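Long-range contacts in NAD(P)H dehydrogenase (quinone) (Mycobacterium tuberculosis, PDB 1XDI), which catalyses the reduction of quinones such as menadione by NADH or NADPH, using one FAD bound to each subunit of a homotetramer: residues Glu167-Trp172 with Ala247-Thr252; Asn389-Met394 with Val449-Ser454. All coordinates share one frame; numbering follows the deposited sequence.

In the fold
The chain begins with the FAD-binding Rossmann-type sheet around strand 3-8 and then enters the second parallel sheet at strand 169-171. From there it runs through helices 192-203 and 223-235, and contact 1 closes this loop of 74 residues by bringing strand 246-251 against 167-172. It joins one edge of the parallel sheet to the small antiparallel one. Contact 2 opens only later, in the dimerisation domain, and spans 54 residues, including strands 401-407 and 413-420, before 449-454 meets helix 390-394. The two loops follow in series, neither nested nor crossed, with centres about 44 Å apart; Trp-172, ending the first segment of contact 1, reaches this subunit's FAD, while Tyr-450 of contact 2 reaches the partner's.

Contact 1 (Glu167-Trp172 with Ala247-Thr252); sequences ERILTW and ASVTRT. With FAD (flavin-adenine dinucleotide), chain C.
Glu-167 and Arg-251 meet at about a right angle, the carboxylate plane turned 79° from the guanidinium. OE1 of Glu-167 comes up at the edge of the guanidinium, near its plane, and forms a salt bridge with NH2 of Arg-251 at 2.6 Å. Arg-168 crosses the same arginine at about a right angle. Extended from CG to NE, it lays CB, CG and CD near NE of Arg-251. The two guanidinium planes are tilted 34° apart and overlap off-centre: NH2 of Arg-251 stands 3.3 Å above the plane of Arg-168, near its rim. The two positive charges are probably offset by Glu-167 and by Asp-165, which is salt-bridged to NE of Arg-251. Long, flexible arginines suit this partly open end of the interface. Deeper in, the branched Ile-169 and Val-249 slide past each other in opposite directions, apolar residues suited to the buried seam between two sheets.

At the far end of 167-172, methyl C7M of the FAD lies over one face of Trp-172, toward its rim, and C8M comes within 3.5 Å of NE1, which hydrogen-bonds to Asp-47. Strand 169-171 is an edge strand of the parallel sheet, consistent with this family's NAD(P)-binding Rossmann-type domain, and pairs with 270-273, whereas 246-251 edges the antiparallel sheet beside 256-260; Val-256 and Val-258 of that neighbouring strand pack against Ile-169 and Val-249 respectively.

Contact 2 (Asn389-Met394 with Val449-Ser454); sequences NARAKM and VYPSLS. With FAD (flavin-adenine dinucleotide), chain D.
Asn-389 reaches across to the loop with its amide nitrogen, ND2 donating to Ser-452 O at 3.0 Å in a fairly straight bond (161° at the hydrogen). The acceptor lies in the plane of the amide. CG lies anti to the backbone N, and chi2 turns the amide; Asn-389 is the N-cap of helix 390-394, OD1 accepting weak bonds from Arg-391 N and Ala-392 N. Asparagine suits the post because it can accept and donate at once; ND2 also bonds Ser-456 OG.

Arg-391 is bent twice: chi2 of 52° turns CD, and chi3 of 66° turns NE, which makes a weak bond of 3.5 Å to Pro-451 O. A water donates to that same oxygen at 3.1 Å and accepts weakly from NE. CG of Arg-391, itself anti to the backbone N, lies against Leu-453 CD2 at 3.4 Å, the two side chains crossing at about a right angle, and CD2 also touches Ala-392 CB.

The loop belongs to the dimerisation domain, which in this family sends its C-terminal segment to the partner's flavin: Tyr-450 O accepts from N3 of the FAD held by the second subunit, at 2.6 Å. A cis peptide before Pro-451 shapes the turn, and the proline ring packs by CG on Met-394 CE at 4.1 Å. Ser-452, pointing its CB away from the helix, donates through OG to Val-449 O at 2.8 Å and accepts from Ser-454 OG. Glu-425 of the second subunit accepts from the backbone N of Leu-453 and of Ser-454.

Contact 1 (Glu167-Trp172 with Ala247-Thr252)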
loop_
_atom_site.group_PDB
_atom_site.type_symbol
_atom_site.label_atom_id
_atom_site.label_comp_id
_atom_site.label_asym_id
_atom_site.label_seq_id
_atom_site.Cartn_x
_atom_site.Cartn_y
_atom_site.Cartn_z
ATOM N N GLU A 167 -40.242 35.302 15.698
ATOM C CA GLU A 167 -39.767 36.636 16.040
ATOM C C GLU A 167 -38.743 36.705 17.154
ATOM O O GLU A 167 -37.682 37.304 16.996
ATOM C CB GLU A 167 -40.928 37.553 16.455
ATOM C CG GLU A 167 -42.150 37.668 15.529
ATOM C CD GLU A 167 -43.355 38.290 16.268
ATOM O OE1 GLU A 167 -43.103 39.329 16.956
ATOM O OE2 GLU A 167 -44.510 37.747 16.157
ATOM N N ARG A 168 -39.097 36.098 18.287
ATOM C CA ARG A 168 -38.298 36.115 19.502
ATOM C C ARG A 168 -37.818 34.746 19.978
ATOM O O ARG A 168 -36.724 34.643 20.556
ATOM C CB ARG A 168 -39.114 36.789 20.600
ATOM C CG ARG A 168 -39.433 38.242 20.338
ATOM C CD ARG A 168 -40.143 38.805 21.543
ATOM N NE ARG A 168 -40.735 40.106 21.274
ATOM C CZ ARG A 168 -41.739 40.634 21.970
ATOM N NH1 ARG A 168 -42.299 39.990 23.003
ATOM N NH2 ARG A 168 -42.192 41.826 21.601
ATOM N N ILE A 169 -38.653 33.721 19.764
ATOM C CA ILE A 169 -38.326 32.333 20.107
ATOM C C ILE A 169 -37.879 31.833 18.723
ATOM O O ILE A 169 -38.729 31.726 17.814
ATOM C CB ILE A 169 -39.577 31.504 20.561
ATOM C CG1 ILE A 169 -40.355 32.202 21.665
ATOM C CG2 ILE A 169 -39.111 30.162 21.081
ATOM C CD1 ILE A 169 -39.541 32.408 22.828
ATOM N N LEU A 170 -36.580 31.548 18.539
ATOM C CA LEU A 170 -36.072 31.131 17.210
ATOM C C LEU A 170 -35.401 29.795 17.071
ATOM O O LEU A 170 -34.697 29.386 17.968
ATOM C CB LEU A 170 -35.042 32.120 16.714
ATOM C CG LEU A 170 -35.366 33.599 16.830
ATOM C CD1 LEU A 170 -34.214 34.395 16.257
ATOM C CD2 LEU A 170 -36.626 33.905 16.039
ATOM N N THR A 171 -35.598 29.113 15.947
ATOM C CA THR A 171 -34.869 27.854 15.699
ATOM C C THR A 171 -33.706 28.384 14.848
ATOM O O THR A 171 -33.756 29.490 14.362
ATOM C CB THR A 171 -35.610 26.874 14.788
ATOM O OG1 THR A 171 -35.766 27.494 13.512
ATOM C CG2 THR A 171 -36.956 26.508 15.322
ATOM N N TRP A 172 -32.663 27.630 14.628
ATOM C CA TRP A 172 -31.606 28.183 13.788
ATOM C C TRP A 172 -32.054 28.514 12.335
ATOM O O TRP A 172 -31.480 29.422 11.690
ATOM C CB TRP A 172 -30.413 27.229 13.776
ATOM C CG TRP A 172 -30.743 25.934 13.233
ATOM C CD1 TRP A 172 -30.787 25.590 11.921
ATOM C CD2 TRP A 172 -31.092 24.769 13.969
ATOM N NE1 TRP A 172 -31.135 24.273 11.788
ATOM C CE2 TRP A 172 -31.334 23.744 13.037
ATOM C CE3 TRP A 172 -31.229 24.489 15.317
ATOM C CZ2 TRP A 172 -31.706 22.451 13.419
ATOM C CZ3 TRP A 172 -31.601 23.186 15.693
ATOM C CH2 TRP A 172 -31.834 22.191 14.747
ATOM N N ALA A 247 -36.631 24.910 31.292
ATOM C CA ALA A 247 -37.940 24.399 31.671
ATOM C C ALA A 247 -39.002 24.972 30.718
ATOM O O ALA A 247 -40.030 24.352 30.466
ATOM C CB ALA A 247 -38.221 24.809 33.086
ATOM N N SER A 248 -38.745 26.165 30.172
ATOM C CA SER A 248 -39.663 26.797 29.215
ATOM C C SER A 248 -39.093 28.108 28.673
ATOM O O SER A 248 -38.142 28.654 29.247
ATOM C CB SER A 248 -40.968 27.129 29.903
ATOM O OG SER A 248 -40.930 28.479 30.338
ATOM N N VAL A 249 -39.671 28.633 27.592
ATOM C CA VAL A 249 -39.235 29.930 27.062
ATOM C C VAL A 249 -40.477 30.739 26.720
ATOM O O VAL A 249 -41.149 30.495 25.714
ATOM C CB VAL A 249 -38.356 29.828 25.794
ATOM C CG1 VAL A 249 -38.185 31.176 25.216
ATOM C CG2 VAL A 249 -37.012 29.276 26.118
ATOM N N THR A 250 -40.771 31.706 27.582
ATOM C CA THR A 250 -41.939 32.590 27.476
ATOM C C THR A 250 -41.579 33.878 26.787
ATOM O O THR A 250 -40.422 34.293 26.773
ATOM C CB THR A 250 -42.423 33.014 28.861
ATOM O OG1 THR A 250 -42.538 31.864 29.697
ATOM C CG2 THR A 250 -43.747 33.726 28.775
ATOM N N ARG A 251 -42.600 34.541 26.276
ATOM C CA ARG A 251 -42.412 35.822 25.625
ATOM C C ARG A 251 -42.788 36.980 26.542
ATOM O O ARG A 251 -43.903 37.082 27.014
ATOM C CB ARG A 251 -43.241 35.870 24.375
ATOM C CG ARG A 251 -42.552 36.608 23.311
ATOM C CD ARG A 251 -43.069 36.171 21.990
ATOM N NE ARG A 251 -42.714 37.143 20.968
ATOM C CZ ARG A 251 -43.588 37.927 20.365
ATOM N NH1 ARG A 251 -44.882 37.861 20.674
ATOM N NH2 ARG A 251 -43.162 38.768 19.445
ATOM N N THR A 252 -41.840 37.855 26.817
ATOM C CA THR A 252 -42.139 38.966 27.702
ATOM C C THR A 252 -42.438 40.200 26.907
ATOM O O THR A 252 -42.627 40.161 25.694
ATOM C CB THR A 252 -40.964 39.295 28.625
ATOM O OG1 THR A 252 -39.978 40.057 27.912
ATOM C CG2 THR A 252 -40.348 38.045 29.111
HETATM P PA FAD C . -31.422 16.777 4.226
HETATM O O1A FAD C . -32.009 17.213 5.563
HETATM O O2A FAD C . -30.262 17.613 3.689
HETATM O O5B FAD C . -32.598 16.804 3.257
HETATM C C5B FAD C . -33.504 15.741 2.952
HETATM C C4B FAD C . -34.471 16.499 2.068
HETATM O O4B FAD C . -35.482 15.668 1.557
HETATM C C3B FAD C . -35.264 17.763 2.703
HETATM O O3B FAD C . -34.645 19.024 2.446
HETATM C C2B FAD C . -36.618 17.684 2.175
HETATM O O2B FAD C . -37.020 18.609 1.161
HETATM C C1B FAD C . -36.758 16.296 1.602
HETATM N N9A FAD C . -37.754 15.457 2.140
HETATM C C8A FAD C . -38.170 15.154 3.421
HETATM N N7A FAD C . -39.173 14.314 3.463
HETATM C C5A FAD C . -39.439 14.044 2.154
HETATM C C6A FAD C . -40.382 13.239 1.491
HETATM N N6A FAD C . -41.279 12.521 2.134
HETATM N N1A FAD C . -40.358 13.211 0.112
HETATM C C2A FAD C . -39.465 13.924 -0.594
HETATM N N3A FAD C . -38.502 14.741 -0.020
HETATM C C4A FAD C . -38.618 14.703 1.408
HETATM N N1 FAD C . -23.054 18.778 8.220
HETATM C C2 FAD C . -21.770 18.896 7.763
HETATM O O2 FAD C . -21.201 17.960 7.171
HETATM N N3 FAD C . -21.101 20.082 7.967
HETATM C C4 FAD C . -21.603 21.191 8.589
HETATM O O4 FAD C . -20.899 22.193 8.702
HETATM C C4X FAD C . -22.851 21.069 9.034
HETATM N N5 FAD C . -23.397 22.216 9.677
HETATM C C5X FAD C . -24.729 22.090 10.148
HETATM C C6 FAD C . -25.361 23.184 10.780
HETATM C C7 FAD C . -26.690 23.117 11.276
HETATM C C7M FAD C . -27.333 24.354 11.950
HETATM C C8 FAD C . -27.391 21.883 11.135
HETATM C C8M FAD C . -28.809 21.690 11.646
HETATM C C9 FAD C . -26.818 20.812 10.514
HETATM C C9A FAD C . -25.528 20.868 9.997
HETATM N N10 FAD C . -24.856 19.751 9.305
HETATM C C10 FAD C . -23.576 19.857 8.838
HETATM C "C1'" FAD C . -25.628 18.582 9.118
HETATM C "C2'" FAD C . -26.027 18.293 7.701
HETATM O "O2'" FAD C . -26.735 19.464 7.164
HETATM C "C3'" FAD C . -26.916 17.087 7.583
HETATM O "O3'" FAD C . -26.165 15.954 7.933
HETATM C "C4'" FAD C . -27.413 16.783 6.183
HETATM O "O4'" FAD C . -28.228 17.979 5.886
HETATM C "C5'" FAD C . -28.355 15.695 6.013
HETATM O "O5'" FAD C . -28.601 15.516 4.626
HETATM P P FAD C . -29.688 14.556 4.049
HETATM O O1P FAD C . -29.498 14.604 2.646
HETATM O O2P FAD C . -29.723 13.221 4.684
HETATM O O3P FAD C . -30.965 15.302 4.486
#

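Contact 2 (Asn389-Met394 with Val449-Ser454)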
loop_
_atom_site.group_PDB
_atom_site.type_symbol
_atom_site.label_atom_id
_atom_site.label_comp_id
_atom_site.label_asym_id
_atom_site.label_seq_id
_atom_site.Cartn_x
_atom_site.Cartn_y
_atom_site.Cartn_z
ATOM N N ASN A 389 5.130 27.760 13.710
ATOM C CA ASN A 389 5.001 27.664 12.262
ATOM C C ASN A 389 4.970 29.111 11.668
ATOM O O ASN A 389 4.159 29.926 12.097
ATOM C CB ASN A 389 3.703 26.884 11.967
ATOM C CG ASN A 389 3.482 26.631 10.476
ATOM O OD1 ASN A 389 3.395 27.577 9.694
ATOM N ND2 ASN A 389 3.379 25.362 10.076
ATOM N N ALA A 390 5.838 29.446 10.708
ATOM C CA ALA A 390 5.837 30.810 10.137
ATOM C C ALA A 390 4.471 31.255 9.554
ATOM O O ALA A 390 4.017 32.382 9.769
ATOM C CB ALA A 390 6.946 30.934 9.063
ATOM N N ARG A 391 3.819 30.361 8.825
ATOM C CA ARG A 391 2.514 30.672 8.249
ATOM C C ARG A 391 1.598 31.100 9.384
ATOM O O ARG A 391 0.992 32.175 9.311
ATOM C CB ARG A 391 1.949 29.440 7.509
ATOM C CG ARG A 391 0.481 29.542 7.024
ATOM C CD ARG A 391 0.208 30.808 6.199
ATOM N NE ARG A 391 0.934 30.811 4.941
ATOM C CZ ARG A 391 1.162 31.908 4.244
ATOM N NH1 ARG A 391 0.730 33.075 4.708
ATOM N NH2 ARG A 391 1.772 31.835 3.081
ATOM N N ALA A 392 1.487 30.289 10.440
ATOM C CA ALA A 392 0.639 30.685 11.583
ATOM C C ALA A 392 1.012 32.111 12.098
ATOM O O ALA A 392 0.148 32.938 12.352
ATOM C CB ALA A 392 0.771 29.681 12.710
ATOM N N LYS A 393 2.300 32.397 12.228
ATOM C CA LYS A 393 2.767 33.684 12.709
ATOM C C LYS A 393 2.180 34.780 11.816
ATOM O O LYS A 393 1.765 35.816 12.277
ATOM C CB LYS A 393 4.276 33.646 12.668
ATOM C CG LYS A 393 4.980 34.435 13.694
ATOM C CD LYS A 393 6.312 33.787 14.020
ATOM C CE LYS A 393 6.091 32.488 14.734
ATOM N NZ LYS A 393 7.372 31.931 15.343
ATOM N N MET A 394 2.107 34.510 10.530
ATOM C CA MET A 394 1.525 35.417 9.552
ATOM C C MET A 394 0.019 35.607 9.760
ATOM O O MET A 394 -0.492 36.737 9.677
ATOM C CB MET A 394 1.758 34.858 8.174
ATOM C CG MET A 394 3.194 34.840 7.814
ATOM S SD MET A 394 3.543 33.981 6.302
ATOM C CE MET A 394 5.331 33.511 6.615
ATOM N N VAL A 449 4.364 22.020 1.126
ATOM C CA VAL A 449 4.821 23.368 0.720
ATOM C C VAL A 449 5.359 24.229 1.853
ATOM O O VAL A 449 4.887 24.104 2.974
ATOM C CB VAL A 449 3.632 24.156 0.112
ATOM C CG1 VAL A 449 3.920 25.615 0.051
ATOM C CG2 VAL A 449 3.311 23.614 -1.265
ATOM N N TYR A 450 6.332 25.108 1.596
ATOM C CA TYR A 450 6.789 26.021 2.666
ATOM C C TYR A 450 6.645 27.437 2.160
ATOM O O TYR A 450 7.014 27.725 1.039
ATOM C CB TYR A 450 8.247 25.769 3.053
ATOM C CG TYR A 450 8.775 26.653 4.191
ATOM C CD1 TYR A 450 9.144 27.964 3.956
ATOM C CD2 TYR A 450 8.965 26.148 5.483
ATOM C CE1 TYR A 450 9.691 28.745 4.968
ATOM C CE2 TYR A 450 9.512 26.919 6.494
ATOM C CZ TYR A 450 9.866 28.210 6.226
ATOM O OH TYR A 450 10.364 29.012 7.194
ATOM N N PRO A 451 6.087 28.330 2.983
ATOM C CA PRO A 451 5.560 28.045 4.319
ATOM C C PRO A 451 4.016 27.833 4.302
ATOM O O PRO A 451 3.258 28.555 3.630
ATOM C CB PRO A 451 5.929 29.324 5.073
ATOM C CG PRO A 451 5.502 30.293 4.116
ATOM C CD PRO A 451 6.350 29.773 2.919
ATOM N N SER A 452 3.556 26.852 5.059
ATOM C CA SER A 452 2.134 26.587 5.132
ATOM C C SER A 452 1.888 25.884 6.463
ATOM O O SER A 452 2.842 25.392 7.075
ATOM C CB SER A 452 1.692 25.676 3.965
ATOM O OG SER A 452 2.316 24.406 4.042
ATOM N N LEU A 453 0.639 25.833 6.920
ATOM C CA LEU A 453 0.395 25.141 8.168
ATOM C C LEU A 453 0.432 23.637 7.855
ATOM O O LEU A 453 0.725 22.821 8.726
ATOM C CB LEU A 453 -0.958 25.549 8.745
ATOM C CG LEU A 453 -1.215 27.064 8.769
ATOM C CD1 LEU A 453 -2.685 27.353 9.081
ATOM C CD2 LEU A 453 -0.333 27.696 9.758
ATOM N N SER A 454 0.182 23.240 6.617
ATOM C CA SER A 454 0.234 21.820 6.363
ATOM C C SER A 454 1.656 21.256 6.489
ATOM O O SER A 454 1.840 20.048 6.519
ATOM C CB SER A 454 -0.304 21.498 4.987
ATOM O OG SER A 454 0.735 21.606 4.040
HETATM P PA FAD D . 19.537 29.577 2.997
HETATM O O1A FAD D . 19.630 30.569 1.871
HETATM O O2A FAD D . 18.278 29.533 3.760
HETATM O O5B FAD D . 20.653 29.930 4.036
HETATM C C5B FAD D . 21.965 29.412 4.138
HETATM C C4B FAD D . 22.530 30.184 5.296
HETATM O O4B FAD D . 23.842 29.784 5.687
HETATM C C3B FAD D . 22.632 31.738 5.176
HETATM O O3B FAD D . 21.424 32.329 5.628
HETATM C C2B FAD D . 23.820 32.122 5.951
HETATM O O2B FAD D . 23.641 32.610 7.284
HETATM C C1B FAD D . 24.655 30.879 6.027
HETATM N N9A FAD D . 25.930 30.767 5.396
HETATM C C8A FAD D . 26.425 31.003 4.107
HETATM N N7A FAD D . 27.710 30.744 3.990
HETATM C C5A FAD D . 28.114 30.300 5.269
HETATM C C6A FAD D . 29.347 29.850 5.861
HETATM N N6A FAD D . 30.495 29.733 5.198
HETATM N N1A FAD D . 29.343 29.497 7.202
HETATM C C2A FAD D . 28.213 29.564 7.962
HETATM N N3A FAD D . 26.971 29.979 7.473
HETATM C C4A FAD D . 27.081 30.336 6.052
HETATM N N1 FAD D . 11.051 28.499 -1.190
HETATM C C2 FAD D . 9.909 27.854 -0.814
HETATM O O2 FAD D . 9.893 26.645 -0.599
HETATM N N3 FAD D . 8.747 28.577 -0.678
HETATM C C4 FAD D . 8.617 29.959 -0.894
HETATM O O4 FAD D . 7.495 30.498 -0.746
HETATM C C4X FAD D . 9.759 30.603 -1.264
HETATM N N5 FAD D . 9.665 32.028 -1.477
HETATM C C5X FAD D . 10.872 32.703 -1.855
HETATM C C6 FAD D . 10.880 34.102 -2.084
HETATM C C7 FAD D . 12.069 34.820 -2.453
HETATM C C7M FAD D . 12.027 36.320 -2.685
HETATM C C8 FAD D . 13.267 34.094 -2.581
HETATM C C8M FAD D . 14.579 34.749 -2.944
HETATM C C9 FAD D . 13.307 32.721 -2.373
HETATM C C9A FAD D . 12.166 31.993 -2.016
HETATM N N10 FAD D . 12.125 30.517 -1.770
HETATM C C10 FAD D . 10.974 29.866 -1.401
HETATM C "C1'" FAD D . 13.361 29.791 -1.911
HETATM C "C2'" FAD D . 13.963 29.392 -0.628
HETATM O "O2'" FAD D . 14.154 30.641 0.093
HETATM C "C3'" FAD D . 15.279 28.690 -0.711
HETATM O "O3'" FAD D . 15.065 27.461 -1.358
HETATM C "C4'" FAD D . 15.896 28.237 0.614
HETATM O "O4'" FAD D . 16.132 29.500 1.324
HETATM C "C5'" FAD D . 17.229 27.671 0.571
HETATM O "O5'" FAD D . 17.569 27.263 1.866
HETATM P P FAD D . 18.982 26.813 2.284
HETATM O O1P FAD D . 18.856 26.336 3.652
HETATM O O2P FAD D . 19.586 25.903 1.273
HETATM O O3P FAD D . 19.753 28.181 2.238
HETATM O O HOH W 1 0.131 28.660 3.540
#